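Local coordinates for Lmo0135 protein (Listeria monocytogenes EGD-e, PDB 5ISU), which is the substrate-binding protein CtaP of an ABC transporter and probably takes part in peptide uptake, at residues E274-D284 / Y320-V331. Numbering follows the deposited sequence.
Sequences ELRQALSYALD and YDQDIAKAKKLV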
loop_
_atom_site.group_PDB
_atom_site.type_symbol
_atom_site.label_atom_id
_atom_site.label_comp_id
_atom_site.label_asym_id
_atom_site.label_seq_id
_atom_site.Cartn_x
_atom_site.Cartn_y
_atom_site.Cartn_z
ATOM N N GLU A 274 -10.589 10.710 27.480
ATOM C CA GLU A 274 -10.229 12.104 27.751
ATOM C C GLU A 274 -8.740 12.402 27.496
ATOM O O GLU A 274 -8.405 13.414 26.849
ATOM C CB GLU A 274 -10.624 12.512 29.181
ATOM C CG GLU A 274 -12.127 12.702 29.433
ATOM C CD GLU A 274 -12.976 11.421 29.413
ATOM O OE1 GLU A 274 -12.455 10.321 29.111
ATOM O OE2 GLU A 274 -14.191 11.523 29.709
ATOM N N LEU A 275 -7.855 11.519 27.961
ATOM C CA LEU A 275 -6.426 11.722 27.737
ATOM C C LEU A 275 -6.096 11.658 26.254
ATOM O O LEU A 275 -5.351 12.502 25.750
ATOM C CB LEU A 275 -5.586 10.700 28.488
ATOM C CG LEU A 275 -4.066 10.902 28.404
ATOM C CD1 LEU A 275 -3.656 12.316 28.817
ATOM C CD2 LEU A 275 -3.352 9.866 29.255
ATOM N N ARG A 276 -6.657 10.665 25.557
ATOM C CA ARG A 276 -6.428 10.502 24.117
ATOM C C ARG A 276 -6.907 11.728 23.338
ATOM O O ARG A 276 -6.253 12.151 22.375
ATOM C CB ARG A 276 -7.100 9.230 23.568
ATOM C CG ARG A 276 -6.532 7.941 24.151
ATOM C CD ARG A 276 -6.851 6.717 23.316
ATOM N NE ARG A 276 -8.286 6.482 23.157
ATOM C CZ ARG A 276 -9.058 5.774 23.993
ATOM N NH1 ARG A 276 -8.560 5.225 25.100
ATOM N NH2 ARG A 276 -10.351 5.619 23.720
ATOM N N GLN A 277 -8.035 12.293 23.763
ATOM C CA GLN A 277 -8.589 13.485 23.125
ATOM C C GLN A 277 -7.734 14.704 23.436
ATOM O O GLN A 277 -7.538 15.572 22.574
ATOM C CB GLN A 277 -10.024 13.719 23.556
ATOM C CG GLN A 277 -11.011 12.695 23.021
ATOM C CD GLN A 277 -12.417 12.896 23.566
ATOM O OE1 GLN A 277 -12.604 13.545 24.588
ATOM N NE2 GLN A 277 -13.410 12.325 22.890
ATOM N N ALA A 278 -7.216 14.775 24.662
ATOM C CA ALA A 278 -6.328 15.882 25.032
ATOM C C ALA A 278 -5.078 15.890 24.140
ATOM O O ALA A 278 -4.642 16.946 23.687
ATOM C CB ALA A 278 -5.930 15.788 26.492
ATOM N N LEU A 279 -4.542 14.701 23.860
ATOM C CA LEU A 279 -3.333 14.536 23.047
ATOM C C LEU A 279 -3.597 14.717 21.551
ATOM O O LEU A 279 -2.663 14.653 20.740
ATOM C CB LEU A 279 -2.689 13.170 23.311
ATOM C CG LEU A 279 -2.261 12.871 24.752
ATOM C CD1 LEU A 279 -1.797 11.428 24.894
ATOM C CD2 LEU A 279 -1.185 13.834 25.247
ATOM N N SER A 280 -4.867 14.903 21.195
ATOM C CA SER A 280 -5.259 15.178 19.820
ATOM C C SER A 280 -5.457 16.697 19.692
ATOM O O SER A 280 -4.912 17.350 18.776
ATOM C CB SER A 280 -6.549 14.425 19.455
ATOM O OG SER A 280 -6.387 13.036 19.649
ATOM N N TYR A 281 -6.240 17.249 20.604
ATOM C CA TYR A 281 -6.488 18.696 20.644
ATOM C C TYR A 281 -5.234 19.551 20.805
ATOM O O TYR A 281 -5.262 20.737 20.509
ATOM C CB TYR A 281 -7.442 19.061 21.787
ATOM C CG TYR A 281 -8.907 18.850 21.501
ATOM C CD1 TYR A 281 -9.563 19.634 20.551
ATOM C CD2 TYR A 281 -9.669 17.954 22.254
ATOM C CE1 TYR A 281 -10.920 19.477 20.306
ATOM C CE2 TYR A 281 -11.033 17.808 22.027
ATOM C CZ TYR A 281 -11.649 18.570 21.052
ATOM O OH TYR A 281 -12.990 18.417 20.820
ATOM N N ALA A 282 -4.150 18.979 21.316
ATOM C CA ALA A 282 -2.913 19.741 21.470
ATOM C C ALA A 282 -2.163 19.928 20.143
ATOM O O ALA A 282 -1.231 20.730 20.072
ATOM C CB ALA A 282 -2.000 19.053 22.481
ATOM N N LEU A 283 -2.591 19.217 19.099
ATOM C CA LEU A 283 -1.884 19.206 17.826
ATOM C C LEU A 283 -2.577 19.946 16.691
ATOM O O LEU A 283 -3.788 20.148 16.721
ATOM C CB LEU A 283 -1.680 17.748 17.402
ATOM C CG LEU A 283 -1.059 16.802 18.438
ATOM C CD1 LEU A 283 -1.059 15.369 17.934
ATOM C CD2 LEU A 283 0.353 17.233 18.801
ATOM N N ASP A 284 -1.774 20.336 15.695
ATOM C CA ASP A 284 -2.254 21.011 14.467
ATOM C C ASP A 284 -1.589 20.397 13.247
ATOM O O ASP A 284 -0.374 20.504 13.057
ATOM C CB ASP A 284 -2.001 22.513 14.476
ATOM C CG ASP A 284 -2.371 23.169 13.146
ATOM O OD1 ASP A 284 -1.636 22.997 12.148
ATOM O OD2 ASP A 284 -3.404 23.860 13.095
ATOM N N TYR A 320 -10.566 16.980 16.074
ATOM C CA TYR A 320 -9.917 17.575 17.243
ATOM C C TYR A 320 -9.006 18.722 16.871
ATOM O O TYR A 320 -7.827 18.715 17.219
ATOM C CB TYR A 320 -9.120 16.512 18.005
ATOM C CG TYR A 320 -9.965 15.341 18.408
ATOM C CD1 TYR A 320 -10.738 15.407 19.550
ATOM C CD2 TYR A 320 -10.016 14.182 17.642
ATOM C CE1 TYR A 320 -11.552 14.371 19.934
ATOM C CE2 TYR A 320 -10.821 13.117 18.033
ATOM C CZ TYR A 320 -11.584 13.230 19.193
ATOM O OH TYR A 320 -12.402 12.239 19.645
ATOM N N ASP A 321 -9.557 19.703 16.159
ATOM C CA ASP A 321 -8.759 20.856 15.709
ATOM C C ASP A 321 -8.132 21.552 16.916
ATOM O O ASP A 321 -8.765 21.681 17.955
ATOM C CB ASP A 321 -9.597 21.791 14.855
ATOM C CG ASP A 321 -10.163 21.087 13.625
ATOM O OD1 ASP A 321 -10.881 20.077 13.795
ATOM O OD2 ASP A 321 -9.895 21.540 12.496
ATOM N N GLN A 322 -6.887 21.991 16.754
ATOM C CA GLN A 322 -6.082 22.527 17.866
ATOM C C GLN A 322 -6.827 23.463 18.822
ATOM O O GLN A 322 -7.382 24.476 18.405
ATOM C CB GLN A 322 -4.809 23.206 17.361
ATOM C CG GLN A 322 -3.697 23.292 18.401
ATOM C CD GLN A 322 -2.448 23.986 17.861
ATOM O OE1 GLN A 322 -2.506 25.119 17.387
ATOM N NE2 GLN A 322 -1.307 23.310 17.952
ATOM N N ASP A 323 -6.850 23.061 20.096
ATOM C CA ASP A 323 -7.453 23.824 21.191
ATOM C C ASP A 323 -6.673 23.437 22.452
ATOM O O ASP A 323 -7.020 22.490 23.170
ATOM C CB ASP A 323 -8.942 23.515 21.321
ATOM C CG ASP A 323 -9.676 24.483 22.241
ATOM O OD1 ASP A 323 -9.054 25.132 23.125
ATOM O OD2 ASP A 323 -10.910 24.583 22.077
ATOM N N ILE A 324 -5.580 24.149 22.675
ATOM C CA ILE A 324 -4.716 23.905 23.824
ATOM C C ILE A 324 -5.460 24.138 25.145
ATOM O O ILE A 324 -5.272 23.378 26.105
ATOM C CB ILE A 324 -3.406 24.719 23.692
ATOM C CG1 ILE A 324 -2.572 24.119 22.542
ATOM C CG2 ILE A 324 -2.601 24.701 24.985
ATOM C CD1 ILE A 324 -1.409 24.975 22.079
ATOM N N ALA A 325 -6.331 25.145 25.189
ATOM C CA ALA A 325 -7.098 25.410 26.419
ATOM C C ALA A 325 -8.008 24.219 26.758
ATOM O O ALA A 325 -8.066 23.781 27.918
ATOM C CB ALA A 325 -7.904 26.699 26.302
ATOM N N LYS A 326 -8.697 23.686 25.750
ATOM C CA LYS A 326 -9.581 22.538 25.966
ATOM C C LYS A 326 -8.760 21.300 26.284
ATOM O O LYS A 326 -9.199 20.443 27.050
ATOM C CB LYS A 326 -10.473 22.275 24.760
ATOM C CG LYS A 326 -11.493 21.178 25.008
ATOM C CD LYS A 326 -12.430 21.008 23.830
ATOM C CE LYS A 326 -13.536 20.013 24.152
ATOM N NZ LYS A 326 -14.469 19.818 23.003
ATOM N N ALA A 327 -7.569 21.210 25.696
ATOM C CA ALA A 327 -6.676 20.092 25.968
ATOM C C ALA A 327 -6.290 20.079 27.433
ATOM O O ALA A 327 -6.228 19.012 28.036
ATOM C CB ALA A 327 -5.429 20.160 25.108
ATOM N N LYS A 328 -6.014 21.260 27.995
ATOM C CA LYS A 328 -5.674 21.382 29.426
ATOM C C LYS A 328 -6.844 20.899 30.298
ATOM O O LYS A 328 -6.637 20.233 31.306
ATOM C CB LYS A 328 -5.231 22.814 29.785
ATOM C CG LYS A 328 -3.825 23.155 29.286
ATOM C CD LYS A 328 -3.396 24.598 29.565
ATOM C CE LYS A 328 -4.168 25.599 28.706
ATOM N NZ LYS A 328 -3.745 27.028 28.863
ATOM N N LYS A 329 -8.063 21.244 29.889
ATOM C CA LYS A 329 -9.286 20.790 30.564
ATOM C C LYS A 329 -9.399 19.264 30.602
ATOM O O LYS A 329 -9.709 18.688 31.639
ATOM C CB LYS A 329 -10.543 21.372 29.873
ATOM C CG LYS A 329 -11.194 22.569 30.557
ATOM C CD LYS A 329 -12.169 22.077 31.628
ATOM C CE LYS A 329 -12.881 23.204 32.364
ATOM N NZ LYS A 329 -11.965 23.983 33.242
ATOM N N LEU A 330 -9.140 18.625 29.468
ATOM C CA LEU A 330 -9.253 17.168 29.360
ATOM C C LEU A 330 -8.173 16.390 30.122
ATOM O O LEU A 330 -8.467 15.355 30.744
ATOM C CB LEU A 330 -9.298 16.756 27.887
ATOM C CG LEU A 330 -10.629 17.137 27.232
ATOM C CD1 LEU A 330 -10.494 17.263 25.728
ATOM C CD2 LEU A 330 -11.725 16.147 27.613
ATOM N N VAL A 331 -6.936 16.871 30.073
ATOM C CA VAL A 331 -5.870 16.197 30.809
ATOM C C VAL A 331 -6.173 16.264 32.329
ATOM O O VAL A 331 -5.855 15.331 33.061
ATOM C CB VAL A 331 -4.457 16.723 30.431
ATOM C CG1 VAL A 331 -4.337 18.222 30.649
ATOM C CG2 VAL A 331 -3.378 15.983 31.215
HETATM O O HOH W 1 -5.678 18.590 15.656
HETATM O O HOH W 2 -5.867 22.295 13.807
#
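An antiparallel helix pair in this solute-binding protein of family 5, its axes approaching to 8.1 Å at 160°, meets at Tyr281, whose ring is held between Tyr320, from the loop leading into helix 324-334, and Lys326 of that helix. Over one face Tyr320 makes a T-shaped stack, the edge of Tyr320 toward the face of Tyr281, with planes at 87° and Tyr320 CD1 3.5 Å from Tyr281 CE2. Across the opposite face lies Lys326: its fully extended chain, CG anti to the backbone N (chi1 -174°), puts CD 4.0 Å from the Tyr281 ring centroid as a CH-pi contact and carries NZ on to donate to Tyr281 OH at 3.0 Å. The backbone is tied as well, since Asp323 N donates to Tyr281 O (2.8 Å) in the carbonyl plane. Asp323 is also the N-cap of helix 324-334, its OD1 accepting from Lys326 N. Farther along, Leu330 fits as a knob among Glu274, Gln277, Ala278 and Tyr281, while small side chains keep the backbones close, Ala278 CA lying 4.3 Å from Ala327 CA. Beyond the pair, Tyr320 OH bonds Ala457 O, Leu283 and Gln322 rest on helix 351-365, and Arg276, Leu279 and Ser280 touch Phe263 of strand 248-263.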